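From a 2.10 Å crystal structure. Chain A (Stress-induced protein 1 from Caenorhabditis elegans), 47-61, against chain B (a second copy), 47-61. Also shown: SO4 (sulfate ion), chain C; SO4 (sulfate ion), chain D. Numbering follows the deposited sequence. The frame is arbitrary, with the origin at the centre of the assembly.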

# COMPACT_ATOMS: atom_id res chain seq x y z
N GLU A 47 -14.79 -10.43 -10.67
CA GLU A 47 -14.77 -11.08 -11.99
C GLU A 47 -14.26 -10.13 -13.07
O GLU A 47 -14.26 -10.45 -14.26
CB GLU A 47 -16.15 -11.64 -12.36
CG GLU A 47 -16.52 -12.89 -11.58
CD GLU A 47 -16.91 -14.04 -12.48
OE1 GLU A 47 -18.04 -14.00 -13.04
OE2 GLU A 47 -16.10 -14.98 -12.64
N HIS A 48 -13.80 -8.96 -12.62
CA HIS A 48 -13.11 -8.01 -13.48
C HIS A 48 -11.62 -8.31 -13.38
O HIS A 48 -10.86 -7.91 -14.25
CB HIS A 48 -13.39 -6.55 -13.06
CG HIS A 48 -14.57 -6.39 -12.14
ND1 HIS A 48 -15.78 -7.02 -12.36
CD2 HIS A 48 -14.71 -5.67 -11.00
CE1 HIS A 48 -16.62 -6.70 -11.39
NE2 HIS A 48 -15.99 -5.88 -10.56
N GLY A 49 -11.23 -9.03 -12.33
CA GLY A 49 -9.83 -9.28 -11.99
C GLY A 49 -9.70 -9.35 -10.48
O GLY A 49 -10.55 -9.93 -9.81
N PHE A 50 -8.64 -8.75 -9.92
CA PHE A 50 -8.48 -8.70 -8.47
C PHE A 50 -7.59 -7.56 -8.00
O PHE A 50 -6.89 -6.92 -8.79
CB PHE A 50 -7.97 -10.04 -7.92
CG PHE A 50 -6.50 -10.26 -8.09
CD1 PHE A 50 -5.60 -9.79 -7.14
CD2 PHE A 50 -6.00 -10.96 -9.19
CE1 PHE A 50 -4.24 -9.99 -7.29
CE2 PHE A 50 -4.64 -11.16 -9.34
CZ PHE A 50 -3.76 -10.68 -8.39
N SER A 51 -7.63 -7.31 -6.69
CA SER A 51 -6.84 -6.27 -6.05
C SER A 51 -6.16 -6.82 -4.80
O SER A 51 -6.73 -7.62 -4.06
CB SER A 51 -7.73 -5.09 -5.66
OG SER A 51 -6.99 -4.14 -4.91
N LYS A 52 -4.93 -6.37 -4.58
CA LYS A 52 -4.08 -6.92 -3.54
C LYS A 52 -3.15 -5.81 -3.06
O LYS A 52 -2.53 -5.13 -3.86
CB LYS A 52 -3.32 -8.11 -4.12
CG LYS A 52 -2.32 -8.79 -3.20
CD LYS A 52 -1.56 -9.87 -3.98
CE LYS A 52 -0.28 -10.33 -3.29
NZ LYS A 52 -0.47 -11.57 -2.49
N ARG A 53 -3.09 -5.62 -1.74
CA ARG A 53 -2.27 -4.59 -1.11
C ARG A 53 -1.57 -5.18 0.09
O ARG A 53 -2.09 -6.09 0.73
CB ARG A 53 -3.13 -3.43 -0.59
CG ARG A 53 -3.59 -2.45 -1.64
CD ARG A 53 -4.14 -1.20 -0.96
NE ARG A 53 -5.32 -1.45 -0.14
CZ ARG A 53 -6.54 -1.65 -0.62
NH1 ARG A 53 -6.77 -1.67 -1.93
NH2 ARG A 53 -7.56 -1.86 0.21
N SER A 54 -0.41 -4.63 0.41
CA SER A 54 0.43 -5.17 1.47
C SER A 54 1.39 -4.12 1.96
O SER A 54 1.81 -3.24 1.20
CB SER A 54 1.23 -6.36 0.96
OG SER A 54 0.44 -7.53 0.89
N PHE A 55 1.74 -4.21 3.24
CA PHE A 55 2.90 -3.49 3.76
C PHE A 55 3.43 -4.20 4.99
O PHE A 55 2.71 -4.92 5.68
CB PHE A 55 2.58 -2.01 4.04
CG PHE A 55 2.03 -1.76 5.42
CD1 PHE A 55 0.65 -1.75 5.64
CD2 PHE A 55 2.88 -1.50 6.49
CE1 PHE A 55 0.15 -1.51 6.91
CE2 PHE A 55 2.37 -1.26 7.76
CZ PHE A 55 1.00 -1.27 7.97
N THR A 56 4.72 -4.01 5.23
CA THR A 56 5.37 -4.50 6.43
C THR A 56 6.31 -3.40 6.91
O THR A 56 7.17 -2.94 6.16
CB THR A 56 6.16 -5.79 6.15
OG1 THR A 56 5.31 -6.74 5.50
CG2 THR A 56 6.69 -6.40 7.45
N ARG A 57 6.11 -2.97 8.15
CA ARG A 57 6.96 -1.96 8.77
C ARG A 57 7.57 -2.59 10.00
O ARG A 57 6.87 -3.19 10.82
CB ARG A 57 6.14 -0.74 9.16
CG ARG A 57 6.91 0.37 9.87
CD ARG A 57 7.69 1.25 8.91
NE ARG A 57 6.83 1.91 7.92
CZ ARG A 57 7.26 2.76 6.99
NH1 ARG A 57 6.40 3.29 6.14
NH2 ARG A 57 8.54 3.09 6.91
N GLN A 58 8.88 -2.45 10.14
CA GLN A 58 9.58 -3.05 11.26
C GLN A 58 10.60 -2.08 11.83
O GLN A 58 11.27 -1.37 11.09
CB GLN A 58 10.27 -4.34 10.80
CG GLN A 58 11.00 -5.09 11.89
CD GLN A 58 11.54 -6.41 11.40
OE1 GLN A 58 10.77 -7.34 11.15
NE2 GLN A 58 12.85 -6.50 11.24
N PHE A 59 10.68 -2.04 13.16
CA PHE A 59 11.74 -1.29 13.83
C PHE A 59 12.08 -1.87 15.18
O PHE A 59 11.32 -2.66 15.76
CB PHE A 59 11.39 0.20 13.95
CG PHE A 59 9.94 0.46 14.19
CD1 PHE A 59 9.44 0.48 15.48
CD2 PHE A 59 9.08 0.70 13.13
CE1 PHE A 59 8.10 0.73 15.70
CE2 PHE A 59 7.74 0.94 13.35
CZ PHE A 59 7.25 0.96 14.64
N THR A 60 13.25 -1.50 15.68
CA THR A 60 13.75 -1.99 16.95
C THR A 60 13.48 -0.93 18.00
O THR A 60 13.92 0.21 17.87
CB THR A 60 15.27 -2.28 16.87
OG1 THR A 60 15.52 -3.21 15.81
CG2 THR A 60 15.78 -2.85 18.18
N LEU A 61 12.73 -1.32 19.03
CA LEU A 61 12.46 -0.45 20.17
C LEU A 61 13.74 -0.23 20.97
O LEU A 61 14.59 -1.12 21.03
CB LEU A 61 11.41 -1.10 21.09
CG LEU A 61 9.91 -0.94 20.78
CD1 LEU A 61 9.61 -0.32 19.42
CD2 LEU A 61 9.20 -2.27 20.94
N GLU B 47 19.06 0.37 9.69
CA GLU B 47 19.63 -0.32 10.86
C GLU B 47 18.61 -0.41 12.01
O GLU B 47 18.83 -1.12 12.99
CB GLU B 47 20.95 0.31 11.30
CG GLU B 47 20.89 1.78 11.70
CD GLU B 47 20.70 2.01 13.19
OE1 GLU B 47 20.62 1.02 13.96
OE2 GLU B 47 20.62 3.19 13.60
N HIS B 48 17.50 0.33 11.87
CA HIS B 48 16.32 0.14 12.72
C HIS B 48 15.21 -0.50 11.88
O HIS B 48 14.25 0.17 11.47
CB HIS B 48 15.85 1.45 13.39
CG HIS B 48 15.82 2.64 12.48
ND1 HIS B 48 14.65 3.17 11.98
CD2 HIS B 48 16.83 3.41 11.99
CE1 HIS B 48 14.94 4.22 11.22
NE2 HIS B 48 16.25 4.38 11.21
N GLY B 49 15.36 -1.79 11.61
CA GLY B 49 14.38 -2.56 10.85
C GLY B 49 14.26 -2.15 9.39
O GLY B 49 15.25 -1.73 8.78
N PHE B 50 13.06 -2.26 8.83
CA PHE B 50 12.86 -2.00 7.41
C PHE B 50 11.42 -1.62 7.05
O PHE B 50 10.52 -1.64 7.90
CB PHE B 50 13.32 -3.22 6.59
CG PHE B 50 12.38 -4.39 6.65
CD1 PHE B 50 11.39 -4.54 5.69
CD2 PHE B 50 12.50 -5.35 7.64
CE1 PHE B 50 10.52 -5.63 5.73
CE2 PHE B 50 11.65 -6.44 7.68
CZ PHE B 50 10.65 -6.58 6.73
N SER B 51 11.23 -1.26 5.79
CA SER B 51 9.92 -0.92 5.28
C SER B 51 9.67 -1.58 3.93
O SER B 51 10.57 -1.72 3.11
CB SER B 51 9.77 0.59 5.14
OG SER B 51 8.47 0.92 4.67
N LYS B 52 8.42 -1.96 3.70
CA LYS B 52 8.05 -2.71 2.52
C LYS B 52 6.59 -2.39 2.16
O LYS B 52 5.71 -2.46 3.02
CB LYS B 52 8.24 -4.19 2.81
CG LYS B 52 7.98 -5.14 1.66
CD LYS B 52 8.20 -6.58 2.11
CE LYS B 52 7.54 -7.57 1.18
NZ LYS B 52 8.06 -8.95 1.37
N ARG B 53 6.36 -2.02 0.90
CA ARG B 53 5.02 -1.80 0.37
C ARG B 53 4.84 -2.55 -0.94
O ARG B 53 5.81 -2.74 -1.68
CB ARG B 53 4.77 -0.31 0.11
CG ARG B 53 4.40 0.48 1.34
CD ARG B 53 3.88 1.86 0.96
NE ARG B 53 4.84 2.62 0.14
CZ ARG B 53 5.97 3.14 0.59
NH1 ARG B 53 6.76 3.82 -0.23
NH2 ARG B 53 6.35 3.00 1.86
N SER B 54 3.61 -2.95 -1.22
CA SER B 54 3.31 -3.71 -2.42
C SER B 54 1.85 -3.63 -2.78
O SER B 54 0.98 -3.47 -1.92
CB SER B 54 3.68 -5.19 -2.22
OG SER B 54 5.07 -5.34 -2.00
N PHE B 55 1.58 -3.74 -4.08
CA PHE B 55 0.22 -3.97 -4.54
C PHE B 55 0.25 -4.67 -5.89
O PHE B 55 1.21 -4.56 -6.64
CB PHE B 55 -0.58 -2.66 -4.62
CG PHE B 55 -0.38 -1.89 -5.89
CD1 PHE B 55 0.65 -0.97 -6.01
CD2 PHE B 55 -1.23 -2.09 -6.98
CE1 PHE B 55 0.83 -0.26 -7.18
CE2 PHE B 55 -1.04 -1.39 -8.16
CZ PHE B 55 -0.02 -0.47 -8.26
N THR B 56 -0.80 -5.43 -6.15
CA THR B 56 -1.05 -6.02 -7.45
C THR B 56 -2.51 -5.77 -7.78
O THR B 56 -3.39 -6.09 -6.98
CB THR B 56 -0.78 -7.54 -7.45
OG1 THR B 56 0.56 -7.79 -7.04
CG2 THR B 56 -1.00 -8.13 -8.84
N ARG B 57 -2.76 -5.16 -8.93
CA ARG B 57 -4.13 -4.97 -9.39
C ARG B 57 -4.27 -5.48 -10.82
O ARG B 57 -3.52 -5.08 -11.71
CB ARG B 57 -4.55 -3.50 -9.30
CG ARG B 57 -6.05 -3.33 -9.37
CD ARG B 57 -6.51 -1.96 -8.91
NE ARG B 57 -7.63 -2.07 -7.99
CZ ARG B 57 -7.66 -1.60 -6.73
NH1 ARG B 57 -6.63 -0.95 -6.21
NH2 ARG B 57 -8.75 -1.78 -6.00
N GLN B 58 -5.24 -6.36 -11.01
CA GLN B 58 -5.41 -7.04 -12.28
C GLN B 58 -6.83 -6.85 -12.77
O GLN B 58 -7.77 -6.91 -11.98
CB GLN B 58 -5.11 -8.52 -12.10
CG GLN B 58 -5.22 -9.32 -13.38
CD GLN B 58 -4.67 -10.72 -13.23
OE1 GLN B 58 -3.45 -10.93 -13.27
NE2 GLN B 58 -5.55 -11.69 -13.05
N PHE B 59 -6.99 -6.62 -14.07
CA PHE B 59 -8.32 -6.66 -14.67
C PHE B 59 -8.32 -7.14 -16.11
O PHE B 59 -7.29 -7.20 -16.78
CB PHE B 59 -9.06 -5.32 -14.55
CG PHE B 59 -8.17 -4.12 -14.41
CD1 PHE B 59 -7.69 -3.47 -15.53
CD2 PHE B 59 -7.84 -3.63 -13.15
CE1 PHE B 59 -6.87 -2.35 -15.40
CE2 PHE B 59 -7.02 -2.52 -13.02
CZ PHE B 59 -6.54 -1.88 -14.14
N THR B 60 -9.52 -7.50 -16.57
CA THR B 60 -9.73 -7.93 -17.93
C THR B 60 -10.32 -6.76 -18.72
O THR B 60 -11.35 -6.20 -18.34
CB THR B 60 -10.68 -9.14 -17.98
OG1 THR B 60 -10.29 -10.08 -16.98
CG2 THR B 60 -10.63 -9.82 -19.35
N LEU B 61 -9.63 -6.37 -19.78
CA LEU B 61 -10.08 -5.29 -20.65
C LEU B 61 -11.24 -5.78 -21.51
O LEU B 61 -11.36 -6.98 -21.76
CB LEU B 61 -8.93 -4.80 -21.54
CG LEU B 61 -7.94 -3.79 -20.93
CD1 LEU B 61 -7.84 -3.86 -19.42
CD2 LEU B 61 -6.56 -3.96 -21.56
S SO4 C . -9.90 -2.71 -3.30
O1 SO4 C . -10.90 -2.96 -2.23
O2 SO4 C . -8.75 -3.62 -3.10
O3 SO4 C . -9.43 -1.31 -3.24
O4 SO4 C . -10.51 -2.98 -4.62
S SO4 D . 9.28 4.27 3.34
O1 SO4 D . 9.62 4.50 4.77
O2 SO4 D . 10.43 4.68 2.49
O3 SO4 D . 8.09 5.07 2.99
O4 SO4 D . 9.00 2.84 3.12

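The two copies pair through one strand each, running antiparallel at 169° and centred on S54(A) opposite S54(B), where each backbone N donates to the other's O at 3.0 Å. From this centre the main-chain ladder extends in both directions. T56(B) N bonds to K52(A) O and T56(A) N to K52(B) O, both at 2.9 Å, whereas the return bonds from K52(A) N to T56(B) O and from K52(B) N to T56(A) O are bent and weak. Farther out, Q58(B) N reaches F50(A) O at 2.8 Å, nearly straight at 174°. Between these pairs, CA-H...O contacts fill the non-hydrogen-bonded positions, as from R53(A) CA to S54(B) O (3.5 Å).

At G49(A) the strands approach to 4.0 Å between its CA and F59(B) CA; a CB there would collide with Q58(B) O.

Apolar packing lies on the face carrying F50(A), K52(A), S54(A), T56(A) and Q58(A) and their counterparts in chain B. F50(A) CZ meets T56(B) CG2 at 3.8 Å, while Q58(B) NE2 lies at the ring's edge.

The opposite face gathers arginines, with S51(A), S51(B), F55(A) and F55(B) among them. R53(A) NH1 and R57(B) NH1 stand 4.3 Å apart, like charges beside a sulfate that accepts hydrogen bonds from S51(A) OG (to O2, 2.6 Å) and R53(A) NH1 (to O3, 3.0 Å). The second sulfate binds S51(B), R53(B) and R57(A), thus bridging the chains.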